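Local structure of alpha-galactosidase (Thermus thermophilus, 6LCJ) at residues Val456-Leu461 against Phe466-Glu471; Trp392-Val397 against Ala425-Phe430; Asn382-Thr387 against Met418-Ala423; Val404-Arg409 against Lys445-Ala450; Ser386-Leu391 against Val473-Leu478. The protein probably hydrolyses terminal alpha-galactosyl residues of galactosides as a family 36 glycoside hydrolase, working as part of a hexamer. All coordinates share one frame; numbering follows the deposited sequence.

Interaction 1. Residues Val456-Leu461 against Phe466-Glu471; sequences VPVRRL and FRVGEE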
# COMPACT_ATOMS: atom_id res chain seq x y z
N VAL E 456 12.98 50.31 32.95
CA VAL E 456 11.53 50.49 33.04
C VAL E 456 10.98 49.33 33.85
O VAL E 456 11.07 48.17 33.41
CB VAL E 456 10.89 50.54 31.65
CG1 VAL E 456 9.51 51.15 31.75
CG2 VAL E 456 11.74 51.37 30.72
N PRO E 457 10.42 49.57 35.05
CA PRO E 457 9.88 48.48 35.86
C PRO E 457 8.77 47.73 35.14
O PRO E 457 7.83 48.33 34.61
CB PRO E 457 9.37 49.18 37.12
CG PRO E 457 9.37 50.66 36.80
CD PRO E 457 10.43 50.86 35.78
N VAL E 458 8.90 46.40 35.10
CA VAL E 458 7.88 45.52 34.54
C VAL E 458 7.43 44.57 35.63
O VAL E 458 8.23 44.12 36.46
CB VAL E 458 8.39 44.74 33.30
CG1 VAL E 458 7.23 44.05 32.59
CG2 VAL E 458 9.07 45.68 32.33
N ARG E 459 6.14 44.27 35.63
CA ARG E 459 5.54 43.38 36.61
C ARG E 459 4.61 42.45 35.86
O ARG E 459 3.96 42.87 34.90
CB ARG E 459 4.78 44.18 37.68
CG ARG E 459 3.72 43.41 38.44
CD ARG E 459 3.53 43.97 39.84
NE ARG E 459 3.51 45.43 39.83
CZ ARG E 459 2.41 46.16 39.62
NH1 ARG E 459 1.24 45.56 39.40
NH2 ARG E 459 2.48 47.48 39.62
N ARG E 460 4.55 41.19 36.28
CA ARG E 460 3.63 40.24 35.66
C ARG E 460 2.31 40.21 36.41
O ARG E 460 2.29 40.00 37.63
CB ARG E 460 4.23 38.83 35.60
CG ARG E 460 3.87 38.09 34.31
CD ARG E 460 4.52 36.72 34.25
NE ARG E 460 4.15 36.01 33.03
CZ ARG E 460 4.92 35.09 32.45
NH1 ARG E 460 6.09 34.79 33.00
NH2 ARG E 460 4.53 34.49 31.33
N LEU E 461 1.22 40.43 35.69
CA LEU E 461 -0.11 40.39 36.27
C LEU E 461 -0.79 39.05 36.06
O LEU E 461 -1.68 38.69 36.84
CB LEU E 461 -0.98 41.50 35.68
CG LEU E 461 -0.26 42.85 35.69
CD1 LEU E 461 -1.02 43.89 34.88
CD2 LEU E 461 -0.03 43.32 37.12
N PHE E 466 1.41 41.74 31.30
CA PHE E 466 2.46 42.43 32.04
C PHE E 466 2.06 43.88 32.19
O PHE E 466 1.23 44.41 31.45
CB PHE E 466 3.81 42.31 31.33
CG PHE E 466 4.26 40.89 31.13
CD1 PHE E 466 3.62 40.06 30.22
CD2 PHE E 466 5.32 40.39 31.85
CE1 PHE E 466 4.01 38.76 30.06
CE2 PHE E 466 5.74 39.09 31.68
CZ PHE E 466 5.08 38.27 30.78
N ARG E 467 2.65 44.52 33.19
CA ARG E 467 2.57 45.96 33.34
C ARG E 467 3.99 46.48 33.16
O ARG E 467 4.86 46.24 34.00
CB ARG E 467 1.99 46.36 34.69
CG ARG E 467 1.22 47.67 34.62
CD ARG E 467 0.19 47.80 35.73
NE ARG E 467 0.74 48.46 36.92
CZ ARG E 467 1.09 49.75 36.97
NH1 ARG E 467 0.96 50.53 35.90
NH2 ARG E 467 1.58 50.26 38.10
N VAL E 468 4.21 47.17 32.04
CA VAL E 468 5.51 47.73 31.68
C VAL E 468 5.44 49.23 31.93
O VAL E 468 4.63 49.92 31.30
CB VAL E 468 5.88 47.42 30.22
CG1 VAL E 468 7.31 47.88 29.92
CG2 VAL E 468 5.72 45.94 29.93
N GLY E 469 6.29 49.72 32.84
CA GLY E 469 6.10 51.04 33.41
C GLY E 469 4.67 51.19 33.88
O GLY E 469 4.20 50.41 34.72
N GLU E 470 3.94 52.14 33.29
CA GLU E 470 2.55 52.40 33.65
C GLU E 470 1.55 51.82 32.65
O GLU E 470 0.34 52.04 32.81
CB GLU E 470 2.33 53.91 33.78
CG GLU E 470 3.30 54.60 34.75
CD GLU E 470 3.06 54.21 36.20
OE1 GLU E 470 2.00 53.64 36.53
OE2 GLU E 470 3.95 54.48 37.04
N GLU E 471 2.02 51.07 31.66
CA GLU E 471 1.19 50.56 30.57
C GLU E 471 1.03 49.05 30.70
O GLU E 471 1.99 48.34 30.99
CB GLU E 471 1.82 50.91 29.21
CG GLU E 471 1.21 50.21 27.99
CD GLU E 471 2.11 50.28 26.75
OE1 GLU E 471 3.23 50.83 26.84
OE2 GLU E 471 1.69 49.78 25.69
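Arg460 lies along the ring of Phe466, its partner in a non-hydrogen-bonded pair of the antiparallel hairpin formed by strands 458-462 and 465-468. From CB, the chain leaves on the ring's side of the sheet. CG of Arg460 sits over the ring face, 3.8 Å from the Phe466 centroid in a CH-pi contact. CD continues past CE2 of Phe466, and Arg460 NE reaches 3.3 Å from Phe466 CZ. At the tip the guanidinium, turned 29° from the ring plane, has Phe466 CZ beneath one face. The chain is extended from CG to NE, which keeps its methylenes against the phenyl while NE bonds to Gly462 O and NH2 to Pro463 O and Leu388 O. With an alanine here, Phe466 would probably lose the cover over that ring face, and the carbonyls of Gly462, Pro463 and Leu388 would lose this donor.

Val458 and Val468 pack side by side on this same face, where branched side chains suit a strand. Between these pairs, Arg467 N bonds to Arg459 O at 2.7 Å and Arg459 N to Arg467 O at 2.9 Å. Gly469 N adds a bond to Pro457 O (2.7 Å), and this glycine has the positive phi (49°) that a type II' turn asks of its second residue.

On the other face, Arg459 NH2 comes within 3.3 Å of Arg467 NH2, two donors of like charge. A weak salt bridge from Arg467 NH1 to Glu470 OE1 probably offsets part of that repulsion. Strand pairing probably rests mainly on the three backbone bonds and on packing of the valines, Phe466 and the Arg460 methylenes.

Interaction 2. Residues Trp392-Val397 against Ala425-Phe430; sequences WLMENV and AHFTGF
Met394 lays its sulfur beside the Phe427 ring, a Met-aromatic contact that links the 3-10 turn 392-395 to the end of helix 415-428. That helix leads into strand 431-433 of the (beta/alpha)8 barrel, and the turn precedes its neighbour in the barrel, strand 398-400. SD of Met394 is 3.5 Å from Phe427 CE2. It stands 4.4 Å from the ring centroid and 52° off the ring normal, so the approach is oblique.

A long, flexible thioether suits this place because rotation about its CG-SD bond costs little. Chi3 of 68° folds the methyl back toward the helix, and CE of Met394 arrives 3.2 Å from Phe427 O and 3.7 Å from Thr428 CA. Sulfur and methyl thus serve different partners, one the ring and the other the backbone of the last turn. A serine in its place would probably open a gap between the turn and the helix end and leave this part of the Phe427 ring without its sulfur neighbour.

Phe427 also meets Phe466 edge-to-face, so its ring links the 392-395 turn, through the sulfur, to the C-terminal sheet. Thr428 offers CG2 to the sulfur at longer range, while its hydroxyl bonds to Leu424 O. Gly429, with phi of 76°, takes the chain out of the helix, and in an ST turn Phe430 N donates to Thr428 OG1 over 3.2 Å.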
# COMPACT_ATOMS: atom_id res chain seq x y z
N TRP E 392 10.14 31.69 33.56
CA TRP E 392 10.49 31.15 34.87
C TRP E 392 11.97 30.79 34.97
O TRP E 392 12.48 30.65 36.08
CB TRP E 392 9.64 29.92 35.19
CG TRP E 392 9.52 28.93 34.07
CD1 TRP E 392 8.71 29.01 32.99
CD2 TRP E 392 10.26 27.70 33.92
NE1 TRP E 392 8.89 27.92 32.17
CE2 TRP E 392 9.84 27.10 32.72
CE3 TRP E 392 11.24 27.06 34.69
CZ2 TRP E 392 10.36 25.90 32.27
CZ3 TRP E 392 11.75 25.88 34.24
CH2 TRP E 392 11.32 25.30 33.04
N LEU E 393 12.67 30.66 33.85
CA LEU E 393 14.11 30.41 33.90
C LEU E 393 14.93 31.64 34.28
O LEU E 393 16.16 31.53 34.33
CB LEU E 393 14.60 29.87 32.57
CG LEU E 393 14.04 28.48 32.37
CD1 LEU E 393 14.16 28.09 30.91
CD2 LEU E 393 14.73 27.49 33.30
N MET E 394 14.30 32.80 34.50
CA MET E 394 15.05 33.98 34.92
C MET E 394 15.67 33.79 36.30
O MET E 394 16.54 34.57 36.69
CB MET E 394 14.13 35.20 34.93
CG MET E 394 13.89 35.79 33.55
SD MET E 394 12.64 37.07 33.68
CE MET E 394 13.54 38.32 34.62
N GLU E 395 15.21 32.77 37.03
CA GLU E 395 15.87 32.34 38.25
C GLU E 395 17.26 31.77 37.99
O GLU E 395 18.14 31.83 38.86
CB GLU E 395 14.98 31.29 38.92
CG GLU E 395 15.58 30.67 40.17
CD GLU E 395 15.56 31.62 41.36
OE1 GLU E 395 14.84 32.66 41.31
OE2 GLU E 395 16.26 31.31 42.36
N ASN E 396 17.48 31.20 36.80
CA ASN E 396 18.63 30.34 36.59
C ASN E 396 19.64 30.86 35.58
O ASN E 396 20.76 30.36 35.56
CB ASN E 396 18.17 28.95 36.13
CG ASN E 396 17.11 28.36 37.03
OD1 ASN E 396 15.94 28.69 36.92
ND2 ASN E 396 17.53 27.48 37.94
N VAL E 397 19.28 31.84 34.75
CA VAL E 397 20.14 32.29 33.67
C VAL E 397 19.56 33.59 33.15
O VAL E 397 18.38 33.87 33.36
CB VAL E 397 20.23 31.20 32.57
CG1 VAL E 397 18.87 30.97 31.94
CG2 VAL E 397 21.26 31.56 31.50
N ALA E 425 12.06 42.34 26.53
CA ALA E 425 13.43 42.75 26.88
C ALA E 425 13.47 43.50 28.21
O ALA E 425 14.36 43.27 29.03
CB ALA E 425 14.03 43.61 25.77
N HIS E 426 12.51 44.39 28.44
CA HIS E 426 12.46 45.06 29.74
C HIS E 426 12.24 44.06 30.86
O HIS E 426 12.91 44.12 31.89
CB HIS E 426 11.36 46.12 29.75
CG HIS E 426 11.69 47.37 28.99
ND1 HIS E 426 12.85 48.07 29.20
CD2 HIS E 426 11.00 48.05 28.05
CE1 HIS E 426 12.87 49.13 28.41
NE2 HIS E 426 11.75 49.14 27.70
N PHE E 427 11.33 43.11 30.67
CA PHE E 427 11.05 42.15 31.74
C PHE E 427 12.27 41.28 32.05
O PHE E 427 12.61 41.07 33.21
CB PHE E 427 9.85 41.30 31.36
CG PHE E 427 9.39 40.38 32.45
CD1 PHE E 427 8.63 40.85 33.51
CD2 PHE E 427 9.72 39.03 32.43
CE1 PHE E 427 8.19 40.00 34.51
CE2 PHE E 427 9.29 38.18 33.43
CZ PHE E 427 8.53 38.67 34.47
N THR E 428 12.92 40.74 31.02
CA THR E 428 14.09 39.90 31.27
C THR E 428 15.32 40.72 31.61
O THR E 428 16.26 40.18 32.20
CB THR E 428 14.41 39.03 30.04
OG1 THR E 428 14.68 39.87 28.91
CG2 THR E 428 13.26 38.09 29.69
N GLY E 429 15.35 42.00 31.21
CA GLY E 429 16.55 42.80 31.31
C GLY E 429 17.61 42.52 30.26
O GLY E 429 18.70 43.11 30.34
N PHE E 430 17.35 41.65 29.28
CA PHE E 430 18.30 41.30 28.23
C PHE E 430 18.00 42.17 27.02
O PHE E 430 17.06 41.92 26.27
CB PHE E 430 18.21 39.81 27.89
CG PHE E 430 19.43 39.27 27.19
CD1 PHE E 430 19.75 39.69 25.91
CD2 PHE E 430 20.26 38.35 27.81
CE1 PHE E 430 20.89 39.18 25.25
CE2 PHE E 430 21.39 37.84 27.17
CZ PHE E 430 21.71 38.25 25.89

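Interaction 3. Residues Asn382-Thr387 against Met418-Ala423; sequences NALRST and MRLQEA
Leu384 and Leu420 meet between two successive helices of the (beta/alpha)8 barrel, 380-388 and 415-428, which flank strand 398-400 in sequence. The apolar part of the contact is small and rests on Leu384. Its CG is anti to its own carbonyl carbon (chi1 -71°), and the two methyls fork across the neighbouring helix. CD1 of Leu384 lies 3.9 Å from Leu420 CB, the two side chains crossing at about a right angle, and Leu384 CD1 is also 4.0 Å from Leu420 CD1. Leucine fits such a seam because its branched end can touch two positions of the opposing helix at once.

The second kind of contact is apolar against polar. CD2 of Leu384 rests 3.4 Å from Gln421 OE1. Gln421, bent at chi2 (61°), turns its amide so that NE2 donates to Val403 O and Pro401 O, in the loop after strand 398-400. Those bonds fix the amide's rotation and probably decide that oxygen, not nitrogen, faces the leucine methyl. No hydrogen bond crosses between the two segments.

Polar side chains of helix 380-388 are held by hydrogen bonds inside and outside it. Arg385 NH2 reaches Asn382 OD1 at 2.9 Å from above the carbonyl plane, one turn away, while Asn382 ND2 turns to Gly377 O and Ser369 OG. Ala383 O accepts two donors of the same residue: the backbone N of Thr387 at 3.2 Å and its hydroxyl OG1 at 3.1 Å, the latter also from above the carbonyl plane.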
# COMPACT_ATOMS: atom_id res chain seq x y z
N ASN E 382 6.36 33.43 16.65
CA ASN E 382 6.98 32.20 17.13
C ASN E 382 7.95 32.50 18.25
O ASN E 382 7.96 31.80 19.27
CB ASN E 382 7.71 31.48 15.99
CG ASN E 382 6.77 30.86 14.97
OD1 ASN E 382 5.56 30.73 15.18
ND2 ASN E 382 7.33 30.46 13.86
N ALA E 383 8.77 33.54 18.08
CA ALA E 383 9.68 33.96 19.14
C ALA E 383 8.92 34.23 20.43
O ALA E 383 9.23 33.65 21.48
CB ALA E 383 10.45 35.21 18.71
N LEU E 384 7.90 35.08 20.35
CA LEU E 384 7.17 35.47 21.55
C LEU E 384 6.51 34.27 22.22
O LEU E 384 6.54 34.15 23.45
CB LEU E 384 6.13 36.54 21.20
CG LEU E 384 6.63 37.94 20.85
CD1 LEU E 384 5.49 38.74 20.27
CD2 LEU E 384 7.23 38.68 22.05
N ARG E 385 5.96 33.34 21.43
CA ARG E 385 5.17 32.26 22.02
C ARG E 385 6.01 31.37 22.93
O ARG E 385 5.56 31.00 24.02
CB ARG E 385 4.50 31.41 20.93
CG ARG E 385 3.70 30.24 21.52
CD ARG E 385 2.68 29.67 20.53
NE ARG E 385 3.40 29.16 19.39
CZ ARG E 385 3.38 29.69 18.17
NH1 ARG E 385 2.61 30.75 17.92
NH2 ARG E 385 4.13 29.17 17.22
N SER E 386 7.22 31.01 22.50
CA SER E 386 8.04 30.11 23.30
C SER E 386 8.71 30.83 24.46
O SER E 386 8.81 30.29 25.57
CB SER E 386 9.09 29.42 22.42
OG SER E 386 8.48 28.40 21.64
N THR E 387 9.20 32.05 24.22
CA THR E 387 9.80 32.86 25.27
C THR E 387 8.83 33.08 26.43
O THR E 387 9.19 32.90 27.60
CB THR E 387 10.25 34.19 24.69
OG1 THR E 387 11.28 33.97 23.73
CG2 THR E 387 10.75 35.13 25.79
N MET E 418 6.18 45.42 17.40
CA MET E 418 7.51 45.64 17.96
C MET E 418 7.47 45.92 19.46
O MET E 418 8.43 45.61 20.17
CB MET E 418 8.18 46.80 17.23
CG MET E 418 8.67 46.47 15.87
SD MET E 418 9.58 47.84 15.13
CE MET E 418 8.32 48.52 14.02
N ARG E 419 6.40 46.53 19.96
CA ARG E 419 6.32 46.86 21.38
C ARG E 419 6.19 45.60 22.24
O ARG E 419 6.67 45.59 23.38
CB ARG E 419 5.13 47.79 21.60
CG ARG E 419 4.85 48.15 23.05
CD ARG E 419 4.07 49.46 23.15
NE ARG E 419 4.90 50.66 22.93
CZ ARG E 419 4.90 51.38 21.81
NH1 ARG E 419 4.13 51.03 20.78
NH2 ARG E 419 5.69 52.45 21.71
N LEU E 420 5.55 44.55 21.73
CA LEU E 420 5.49 43.29 22.47
C LEU E 420 6.89 42.73 22.72
O LEU E 420 7.19 42.26 23.83
CB LEU E 420 4.65 42.27 21.70
CG LEU E 420 3.22 42.65 21.34
CD1 LEU E 420 2.60 41.51 20.54
CD2 LEU E 420 2.42 42.93 22.58
N GLN E 421 7.75 42.76 21.70
CA GLN E 421 9.12 42.31 21.86
C GLN E 421 9.89 43.21 22.81
O GLN E 421 10.60 42.73 23.70
CB GLN E 421 9.78 42.22 20.47
CG GLN E 421 11.23 41.70 20.42
CD GLN E 421 11.39 40.29 20.94
OE1 GLN E 421 10.40 39.62 21.28
NE2 GLN E 421 12.64 39.81 20.99
N GLU E 422 9.75 44.53 22.66
CA GLU E 422 10.46 45.44 23.55
C GLU E 422 10.11 45.20 25.01
O GLU E 422 10.98 45.26 25.89
CB GLU E 422 10.15 46.88 23.15
CG GLU E 422 11.07 47.89 23.79
CD GLU E 422 10.49 49.28 23.74
OE1 GLU E 422 10.67 49.94 22.70
OE2 GLU E 422 9.85 49.71 24.73
N ALA E 423 8.83 44.91 25.30
CA ALA E 423 8.41 44.70 26.68
C ALA E 423 9.08 43.48 27.30
O ALA E 423 9.43 43.49 28.49
CB ALA E 423 6.89 44.57 26.75

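Interaction 4. Residues Val404-Arg409 against Lys445-Ala450; sequences VYFRTR and KGRLEA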
# COMPACT_ATOMS: atom_id res chain seq x y z
N VAL E 404 15.45 43.31 19.74
CA VAL E 404 14.32 44.23 19.66
C VAL E 404 14.50 45.07 18.41
O VAL E 404 15.60 45.57 18.15
CB VAL E 404 14.25 45.14 20.90
CG1 VAL E 404 12.97 45.95 20.91
CG2 VAL E 404 14.38 44.32 22.16
N TYR E 405 13.44 45.21 17.63
CA TYR E 405 13.47 46.11 16.49
C TYR E 405 12.98 47.48 16.92
O TYR E 405 12.03 47.59 17.71
CB TYR E 405 12.62 45.59 15.33
CG TYR E 405 13.13 44.31 14.71
CD1 TYR E 405 14.05 44.33 13.67
CD2 TYR E 405 12.68 43.07 15.17
CE1 TYR E 405 14.52 43.14 13.11
CE2 TYR E 405 13.13 41.88 14.61
CZ TYR E 405 14.05 41.92 13.59
OH TYR E 405 14.47 40.73 13.04
N PHE E 406 13.64 48.52 16.42
CA PHE E 406 13.13 49.88 16.44
C PHE E 406 12.97 50.48 15.06
O PHE E 406 12.11 51.33 14.87
CB PHE E 406 14.07 50.78 17.26
CG PHE E 406 14.16 50.39 18.70
CD1 PHE E 406 15.09 49.45 19.11
CD2 PHE E 406 13.29 50.93 19.63
CE1 PHE E 406 15.17 49.06 20.42
CE2 PHE E 406 13.36 50.56 20.95
CZ PHE E 406 14.30 49.63 21.36
N ARG E 407 13.75 50.03 14.09
CA ARG E 407 13.60 50.53 12.74
C ARG E 407 12.24 50.17 12.16
O ARG E 407 11.59 49.20 12.55
CB ARG E 407 14.72 49.97 11.87
CG ARG E 407 14.70 48.47 11.71
CD ARG E 407 15.97 48.04 11.00
NE ARG E 407 15.80 46.84 10.20
CZ ARG E 407 16.28 45.64 10.54
NH1 ARG E 407 16.95 45.47 11.68
NH2 ARG E 407 16.09 44.62 9.72
N THR E 408 11.80 50.99 11.23
CA THR E 408 10.72 50.61 10.34
C THR E 408 11.22 50.39 8.92
O THR E 408 10.50 49.79 8.12
CB THR E 408 9.62 51.68 10.38
OG1 THR E 408 10.21 52.98 10.41
CG2 THR E 408 8.78 51.51 11.63
N ARG E 409 12.43 50.82 8.60
CA ARG E 409 13.03 50.50 7.32
C ARG E 409 13.58 49.08 7.37
O ARG E 409 14.11 48.64 8.39
CB ARG E 409 14.14 51.50 6.98
CG ARG E 409 13.61 52.93 6.92
CD ARG E 409 14.68 53.99 6.66
NE ARG E 409 15.19 53.93 5.30
CZ ARG E 409 16.48 53.91 5.00
NH1 ARG E 409 17.37 53.98 5.97
NH2 ARG E 409 16.88 53.84 3.73
N LYS E 445 15.93 56.68 16.73
CA LYS E 445 17.19 56.80 17.47
C LYS E 445 16.94 57.16 18.92
O LYS E 445 17.56 56.60 19.83
CB LYS E 445 18.07 57.87 16.83
CG LYS E 445 18.67 57.45 15.52
CD LYS E 445 19.80 58.37 15.09
CE LYS E 445 19.90 58.37 13.58
NZ LYS E 445 21.26 57.95 13.17
N GLY E 446 16.04 58.13 19.15
CA GLY E 446 15.73 58.51 20.52
C GLY E 446 15.09 57.39 21.30
O GLY E 446 15.38 57.19 22.48
N ARG E 447 14.22 56.62 20.64
CA ARG E 447 13.59 55.50 21.33
C ARG E 447 14.62 54.45 21.71
O ARG E 447 14.56 53.90 22.81
CB ARG E 447 12.48 54.91 20.49
CG ARG E 447 11.17 55.58 20.80
CD ARG E 447 10.11 55.20 19.84
NE ARG E 447 9.67 53.83 20.02
CZ ARG E 447 9.77 52.89 19.09
NH1 ARG E 447 10.29 53.19 17.91
NH2 ARG E 447 9.33 51.66 19.35
N LEU E 448 15.57 54.16 20.81
CA LEU E 448 16.60 53.17 21.11
C LEU E 448 17.45 53.59 22.30
O LEU E 448 17.71 52.78 23.20
CB LEU E 448 17.48 52.93 19.88
CG LEU E 448 18.74 52.07 20.10
CD1 LEU E 448 18.40 50.65 20.63
CD2 LEU E 448 19.64 52.01 18.86
N GLU E 449 17.87 54.86 22.35
CA GLU E 449 18.67 55.30 23.49
C GLU E 449 17.89 55.26 24.80
O GLU E 449 18.42 54.83 25.82
CB GLU E 449 19.23 56.71 23.23
CG GLU E 449 20.26 57.15 24.28
CD GLU E 449 21.40 56.12 24.55
OE1 GLU E 449 21.71 55.26 23.69
OE2 GLU E 449 22.00 56.20 25.64
N ALA E 450 16.63 55.70 24.80
CA ALA E 450 15.86 55.60 26.03
C ALA E 450 15.67 54.14 26.44
O ALA E 450 15.61 53.83 27.64
CB ALA E 450 14.51 56.30 25.88
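With CG opposite its own carbonyl carbon (chi1 -63°), Phe406 swings its ring from the loop after strand 398-400 onto helix 442-453, where Leu448 holds CG on the far side from its backbone N and brings its CD1 within 3.6 Å of Phe406 CE1, against the CD1-CE1 side of the ring. The ring also lies flat against the helix itself: CA of Leu448 stands over its centre, 4.1 Å from the Phe406 centroid and only 7° off the normal, a CH-pi contact. A flat aromatic suits this place because it can press against backbone and side chain together.

Arg447 comes in from the neighbouring position. Its guanidinium presents one face to Phe406 CD2, with NH2 of Arg447 4.0 Å from that carbon. The two planes are 62° apart, so the groups do not stack. Asp435, which also pairs with Arg407, accepts from Phe406 N. Further along the loop, Thr408 and Arg409 exchange hydrogen bonds with Arg409 and Thr408 of a second subunit of the hexamer, which sets this contact close to that interface.

No hydrogen bond or salt bridge joins 404-409 to 445-450, though Thr408 OG1 bonds to Glu444 OE2 just before the helical segment. These two segments are held by dispersion and CH-pi contact, and the charge of Arg447, whose ion pairs with Glu422 and Glu443 are long and weak, probably adds little directional force.

Interaction 5. Residues Ser386-Leu391 against Val473-Leu478; sequences STLHRL and VDYAPL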
# COMPACT_ATOMS: atom_id res chain seq x y z
N SER E 386 7.22 31.01 22.50
CA SER E 386 8.04 30.11 23.30
C SER E 386 8.71 30.83 24.46
O SER E 386 8.81 30.29 25.57
CB SER E 386 9.09 29.42 22.42
OG SER E 386 8.48 28.40 21.64
N THR E 387 9.20 32.05 24.22
CA THR E 387 9.80 32.86 25.27
C THR E 387 8.83 33.08 26.43
O THR E 387 9.19 32.90 27.60
CB THR E 387 10.25 34.19 24.69
OG1 THR E 387 11.28 33.97 23.73
CG2 THR E 387 10.75 35.13 25.79
N LEU E 388 7.59 33.47 26.11
CA LEU E 388 6.61 33.71 27.16
C LEU E 388 6.44 32.52 28.10
O LEU E 388 6.09 32.70 29.27
CB LEU E 388 5.26 34.08 26.54
CG LEU E 388 5.13 35.54 26.12
CD1 LEU E 388 4.00 35.73 25.12
CD2 LEU E 388 4.94 36.41 27.35
N HIS E 389 6.69 31.30 27.62
CA HIS E 389 6.50 30.12 28.46
C HIS E 389 7.80 29.63 29.08
O HIS E 389 7.83 28.55 29.67
CB HIS E 389 5.85 28.99 27.68
CG HIS E 389 4.48 29.32 27.18
ND1 HIS E 389 4.26 30.05 26.03
CD2 HIS E 389 3.26 29.03 27.69
CE1 HIS E 389 2.96 30.19 25.85
NE2 HIS E 389 2.33 29.58 26.84
N ARG E 390 8.88 30.40 28.95
CA ARG E 390 10.14 30.03 29.55
C ARG E 390 10.70 31.12 30.47
O ARG E 390 11.87 31.05 30.85
CB ARG E 390 11.15 29.66 28.46
CG ARG E 390 10.88 28.30 27.85
CD ARG E 390 11.78 28.01 26.67
NE ARG E 390 11.79 26.59 26.32
CZ ARG E 390 12.03 26.14 25.09
NH1 ARG E 390 12.28 27.01 24.12
NH2 ARG E 390 12.03 24.84 24.84
N LEU E 391 9.87 32.11 30.84
CA LEU E 391 10.38 33.22 31.64
C LEU E 391 10.72 32.79 33.06
O LEU E 391 11.57 33.44 33.69
CB LEU E 391 9.38 34.37 31.64
CG LEU E 391 9.18 35.05 30.29
CD1 LEU E 391 8.06 36.03 30.34
CD2 LEU E 391 10.47 35.74 29.86
N VAL E 473 0.39 45.44 28.98
CA VAL E 473 0.62 44.75 27.71
C VAL E 473 -0.02 43.37 27.79
O VAL E 473 0.28 42.59 28.70
CB VAL E 473 2.12 44.64 27.38
CG1 VAL E 473 2.33 44.25 25.93
CG2 VAL E 473 2.84 45.95 27.71
N ASP E 474 -0.87 43.06 26.81
CA ASP E 474 -1.62 41.81 26.77
C ASP E 474 -1.10 40.96 25.61
O ASP E 474 -1.07 41.42 24.46
CB ASP E 474 -3.12 42.09 26.62
CG ASP E 474 -3.98 40.84 26.78
OD1 ASP E 474 -3.45 39.78 27.16
OD2 ASP E 474 -5.21 40.93 26.53
N TYR E 475 -0.70 39.72 25.90
CA TYR E 475 -0.17 38.82 24.89
C TYR E 475 -1.12 37.70 24.51
O TYR E 475 -0.88 37.03 23.50
CB TYR E 475 1.15 38.18 25.36
CG TYR E 475 2.34 39.11 25.48
CD1 TYR E 475 2.54 39.85 26.64
CD2 TYR E 475 3.29 39.20 24.46
CE1 TYR E 475 3.62 40.69 26.77
CE2 TYR E 475 4.39 40.04 24.59
CZ TYR E 475 4.54 40.78 25.76
OH TYR E 475 5.62 41.63 25.93
N ALA E 476 -2.18 37.47 25.29
CA ALA E 476 -3.03 36.30 25.05
C ALA E 476 -3.57 36.19 23.63
O ALA E 476 -3.61 35.05 23.11
CB ALA E 476 -4.18 36.29 26.07
N PRO E 477 -3.98 37.27 22.94
CA PRO E 477 -4.44 37.12 21.54
C PRO E 477 -3.51 36.33 20.62
O PRO E 477 -4.02 35.58 19.78
CB PRO E 477 -4.57 38.58 21.08
CG PRO E 477 -4.99 39.30 22.31
CD PRO E 477 -4.28 38.63 23.45
N LEU E 478 -2.18 36.47 20.74
CA LEU E 478 -1.27 35.80 19.81
C LEU E 478 -1.23 34.29 19.97
O LEU E 478 -0.73 33.59 19.08
CB LEU E 478 0.15 36.34 19.95
CG LEU E 478 1.03 35.99 21.16
CD1 LEU E 478 2.03 34.88 20.86
CD2 LEU E 478 1.77 37.23 21.61
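Leu388 packs its two methyls against Tyr475, joining barrel helix 380-388 to the chain that leaves the C-terminal three-stranded antiparallel sheet. With CG anti to the carbonyl carbon (chi1 -82°), Leu388 points its forked end at the ring, one methyl over the face and the other nearer Tyr475 CB. CD2 of Leu388 stands over the ring, 4.2 Å from the Tyr475 centroid and 11° off the normal, a CH-pi contact. CD1 of Leu388 settles near the root of the tyrosine instead, 3.6 Å from Tyr475 CD2, and leans toward Leu478, whose CD2 is 4.4 Å away.

Tyr475 has CG anti to its carbonyl carbon (chi1 -69°), which directs the ring inward from the end of strand 471-474. One face meets Leu388, and Leu478 CD2 lies at the ring edge in its plane. Tyrosine suits the position because its ring packs against leucine while the buried hydroxyl finds an acceptor in Leu420 O. Tyr475 thus touches helices 380-388 and 415-428.

After it the backbone turns into the short 3-10 segment 476-478. Asp474 heads that change of direction with an Asx turn: its OD1 accepts from Ala476 N at 3.2 Å, met from above the carboxylate plane.

Overall arrangement
Starting from the N terminus, helix 380-388 opens interactions 3 and 5, which share Ser386 and Thr387; interaction 2 opens just after the helix and interaction 4 in the loop beyond strand 398-400. Interaction 3 closes first, on helix 415-428, and interaction 2 next, on the end of the same helix. Interaction 4 follows on helix 442-453. These three cross one another, tying the last barrel helices and loops together. Interaction 1 is the local closure of the C-terminal hairpin, and interaction 5 closes last, enclosing interactions 1, 2 and 4 and joining the C-terminal sheet to the barrel; its centre lies only about 7 Å from that of interaction 3.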